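Local coordinates for protein Beta2-bungarotoxin (Bungarus multicinctus, PDB 1BUN) that forms the Kunitz-type subunit of a two-chain snake neurotoxin whose other subunit is a phospholipase A2, and probably helps direct that enzyme to its neuronal target, at residues F35-G38 with G39-N43; R1-P5 with D6-P10. All coordinates share one frame; numbering follows the deposited sequence.

In the fold
Both contacts are local turns of the chain on the surface of this Kunitz domain, and each holds one half of a disulfide. Contact 1 lies where strand 31-37 gives way to the loop before helix 50-57; it rests on a tyrosine ring packed against a glycine amide, with a water between backbone N-H groups. Contact 2, in the loop before strand 20-26, is more polar: an R3-D8 salt bridge and a backbone-to-imidazole hydrogen bond cross it, K9-D6 adds another salt bridge within 6-10, and two overlapping beta turns shape it. Their centres lie about 15 Å apart, yet they touch: N43 ND2 reaches P10 O at 2.7 Å, a probable hydrogen bond.

Contact 1 (F35-G38 with G39-N43); sequences FRYG and GCNGN
The ring of Y37 lies against the backbone of G39, whose amide N sits 3.3 Å above the ring plane, over its centre. CG of Y37 is anti to the backbone N (chi1 -180°), which sends the ring forward along the turning chain and puts CE2 3.4 Å from G39 CA. This is the tightly packed part: G39, at a positive phi of 77°, leaves no room for a side chain beside the carbonyl of G38. Farther out the grip slackens. The hydroxyl OH of Y37 accepts a bent, weak hydrogen bond from N41 N at 2.9 Å, with CB of N41 3.5 Å from the same OH, while the side-chain OD1 of the exposed N41 is hydrogen-bonded to H46 NE2. A water bridges the bend, accepting from C40 N at 3.2 Å and, more weakly, from G38 N. C40 closes a disulfide with C16, G38 pairs through its backbone with the same cysteine, and the ring of H46 stacks with Y37. Tyrosine, two glycines and a bonded cysteine form the Y-G-G-C segment characteristic of the Kunitz (BPTI) fold, here running from the end of strand 31-37 into the loop beyond.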
# COMPACT_ATOMS: atom_id res chain seq x y z
N PHE B 35 0.01 -5.63 -26.07
CA PHE B 35 0.94 -6.39 -26.91
C PHE B 35 0.71 -7.90 -26.79
O PHE B 35 -0.06 -8.35 -25.92
CB PHE B 35 2.41 -6.04 -26.62
CG PHE B 35 3.01 -6.73 -25.43
CD1 PHE B 35 2.49 -6.55 -24.16
CD2 PHE B 35 4.12 -7.52 -25.56
CE1 PHE B 35 3.09 -7.16 -23.04
CE2 PHE B 35 4.72 -8.13 -24.45
CZ PHE B 35 4.21 -7.94 -23.20
N ARG B 36 1.30 -8.68 -27.70
CA ARG B 36 1.14 -10.12 -27.69
C ARG B 36 2.22 -10.70 -26.78
O ARG B 36 3.38 -10.74 -27.15
CB ARG B 36 1.28 -10.69 -29.11
CG ARG B 36 0.17 -10.28 -30.10
CD ARG B 36 0.32 -10.99 -31.47
NE ARG B 36 -0.61 -12.13 -31.59
CZ ARG B 36 -0.23 -13.39 -31.83
NH1 ARG B 36 1.04 -13.71 -32.00
NH2 ARG B 36 -1.13 -14.37 -31.79
N TYR B 37 1.85 -11.04 -25.55
CA TYR B 37 2.81 -11.61 -24.58
C TYR B 37 2.90 -13.14 -24.75
O TYR B 37 1.86 -13.82 -24.74
CB TYR B 37 2.39 -11.28 -23.14
CG TYR B 37 3.33 -11.82 -22.10
CD1 TYR B 37 4.68 -11.47 -22.11
CD2 TYR B 37 2.91 -12.73 -21.13
CE1 TYR B 37 5.58 -12.00 -21.21
CE2 TYR B 37 3.81 -13.27 -20.20
CZ TYR B 37 5.14 -12.89 -20.26
OH TYR B 37 6.06 -13.45 -19.42
N GLY B 38 4.12 -13.67 -24.85
CA GLY B 38 4.30 -15.09 -25.05
C GLY B 38 4.67 -15.94 -23.85
O GLY B 38 4.97 -17.12 -24.03
N GLY B 39 4.70 -15.38 -22.65
CA GLY B 39 5.03 -16.18 -21.48
C GLY B 39 6.48 -16.59 -21.18
O GLY B 39 6.71 -17.47 -20.35
N CYS B 40 7.45 -15.93 -21.82
CA CYS B 40 8.86 -16.25 -21.61
C CYS B 40 9.47 -15.51 -20.43
O CYS B 40 10.62 -15.78 -20.04
CB CYS B 40 9.65 -15.91 -22.86
SG CYS B 40 9.06 -16.84 -24.29
N ASN B 41 8.73 -14.53 -19.92
CA ASN B 41 9.15 -13.74 -18.77
C ASN B 41 10.62 -13.28 -18.73
O ASN B 41 11.28 -13.36 -17.68
CB ASN B 41 8.81 -14.48 -17.48
CG ASN B 41 8.80 -13.58 -16.30
OD1 ASN B 41 8.16 -12.53 -16.33
ND2 ASN B 41 9.50 -13.96 -15.24
N GLY B 42 11.13 -12.80 -19.86
CA GLY B 42 12.50 -12.35 -19.93
C GLY B 42 12.69 -11.11 -19.08
O GLY B 42 13.82 -10.69 -18.83
N ASN B 43 11.57 -10.51 -18.68
CA ASN B 43 11.56 -9.32 -17.84
C ASN B 43 10.13 -9.17 -17.42
O ASN B 43 9.26 -9.72 -18.10
CB ASN B 43 12.08 -8.07 -18.59
CG ASN B 43 11.10 -7.52 -19.63
OD1 ASN B 43 9.89 -7.67 -19.54
ND2 ASN B 43 11.65 -6.82 -20.61
O HOH W 1 7.36 -13.62 -24.01

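Contact 2 (R1-P5 with D6-P10); sequences RKRHP and DCDKP
With CG of H4 anti to the backbone N (chi1 -165°), its imidazole swings forward along the chain, and the same choice at R3 (chi1 -157°), followed by a side chain extended as far as NE, carries the guanidinium to C7 and D8. ND1 of H4 accepts a hydrogen bond from D6 N at 2.9 Å, the donor tilted from the ring plane, consistent with this nitrogen carrying no proton. CE1 of the same ring approaches D6 OD2 at 3.2 Å. D6 also holds K9, whose NZ meets OD1 at 2.7 Å in a salt bridge.

NH1 of R3 donates an almost straight bond to the syn side of D8 OD2 at 3.0 Å; the oxygen lies in the guanidinium plane, though NH1 stands 32° out of the carboxylate plane. CB of C7 lies over one face of that guanidinium, 3.8 Å from CZ, and NH2 turns to the carbonyl of C57. SG of C7 comes to the edge of the H4 ring, its closest approach being to H4 CB, 3.2 Å away. Two overlapping type I beta turns shape the backbone, the first closed by a weak bond from C7 N to H4 O, the second by K9 N to D6 O. The C7-C57 disulfide ties this N-terminal loop to helix 50-57, the terminal cross-link characteristic of Kunitz domains.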
# COMPACT_ATOMS: atom_id res chain seq x y z
N ARG B 1 4.89 2.01 -2.03
CA ARG B 1 5.30 1.12 -3.15
C ARG B 1 6.35 1.82 -4.01
O ARG B 1 6.49 3.04 -3.97
CB ARG B 1 4.08 0.71 -4.00
CG ARG B 1 3.15 1.85 -4.35
CD ARG B 1 2.03 1.43 -5.27
NE ARG B 1 2.04 2.28 -6.45
CZ ARG B 1 1.01 3.01 -6.89
NH1 ARG B 1 -0.16 3.00 -6.24
NH2 ARG B 1 1.17 3.78 -7.97
N LYS B 2 7.11 1.03 -4.76
CA LYS B 2 8.15 1.56 -5.63
C LYS B 2 7.78 1.26 -7.08
O LYS B 2 6.90 0.43 -7.34
CB LYS B 2 9.50 0.94 -5.28
CG LYS B 2 10.04 1.42 -3.94
CD LYS B 2 11.28 0.67 -3.47
CE LYS B 2 10.96 -0.67 -2.81
NZ LYS B 2 10.67 -1.72 -3.82
N ARG B 3 8.44 1.95 -8.00
CA ARG B 3 8.20 1.76 -9.43
C ARG B 3 8.79 0.45 -9.89
O ARG B 3 9.86 0.08 -9.44
CB ARG B 3 8.82 2.89 -10.23
CG ARG B 3 8.16 3.05 -11.54
CD ARG B 3 8.81 4.11 -12.32
NE ARG B 3 8.16 4.27 -13.62
CZ ARG B 3 8.77 4.13 -14.78
NH1 ARG B 3 10.06 3.79 -14.83
NH2 ARG B 3 8.12 4.43 -15.89
N HIS B 4 8.11 -0.27 -10.78
CA HIS B 4 8.64 -1.55 -11.24
C HIS B 4 9.98 -1.33 -11.93
O HIS B 4 10.11 -0.47 -12.80
CB HIS B 4 7.67 -2.27 -12.18
CG HIS B 4 8.01 -3.71 -12.39
ND1 HIS B 4 8.99 -4.09 -13.26
CD2 HIS B 4 7.62 -4.79 -11.67
CE1 HIS B 4 9.18 -5.38 -13.05
NE2 HIS B 4 8.38 -5.85 -12.10
N PRO B 5 11.01 -2.06 -11.52
CA PRO B 5 12.32 -1.90 -12.14
C PRO B 5 12.43 -2.21 -13.64
O PRO B 5 13.41 -1.82 -14.27
CB PRO B 5 13.20 -2.83 -11.32
CG PRO B 5 12.24 -3.86 -10.80
CD PRO B 5 11.09 -2.99 -10.39
N ASP B 6 11.43 -2.85 -14.23
CA ASP B 6 11.53 -3.19 -15.65
C ASP B 6 10.68 -2.36 -16.60
O ASP B 6 10.73 -2.54 -17.81
CB ASP B 6 11.26 -4.68 -15.84
CG ASP B 6 12.27 -5.56 -15.09
OD1 ASP B 6 13.48 -5.24 -15.15
OD2 ASP B 6 11.86 -6.56 -14.45
N CYS B 7 9.97 -1.39 -16.05
CA CYS B 7 9.07 -0.54 -16.81
C CYS B 7 9.58 0.11 -18.10
O CYS B 7 8.78 0.55 -18.93
CB CYS B 7 8.48 0.54 -15.90
SG CYS B 7 7.40 -0.17 -14.62
N ASP B 8 10.89 0.17 -18.27
CA ASP B 8 11.43 0.79 -19.47
C ASP B 8 12.22 -0.16 -20.36
O ASP B 8 12.97 0.27 -21.24
CB ASP B 8 12.28 2.01 -19.09
CG ASP B 8 11.47 3.10 -18.42
OD1 ASP B 8 10.53 3.62 -19.07
OD2 ASP B 8 11.74 3.41 -17.25
N LYS B 9 12.09 -1.46 -20.14
CA LYS B 9 12.80 -2.44 -20.95
C LYS B 9 11.85 -2.83 -22.07
O LYS B 9 10.63 -2.59 -21.96
CB LYS B 9 13.15 -3.64 -20.10
CG LYS B 9 14.17 -3.31 -19.05
CD LYS B 9 14.43 -4.46 -18.15
CE LYS B 9 15.67 -4.21 -17.32
NZ LYS B 9 15.88 -5.33 -16.35
N PRO B 10 12.36 -3.40 -23.18
CA PRO B 10 11.39 -3.74 -24.20
C PRO B 10 10.60 -4.99 -23.77
O PRO B 10 11.12 -5.82 -23.03
CB PRO B 10 12.26 -3.94 -25.44
CG PRO B 10 13.50 -4.50 -24.88
CD PRO B 10 13.73 -3.67 -23.64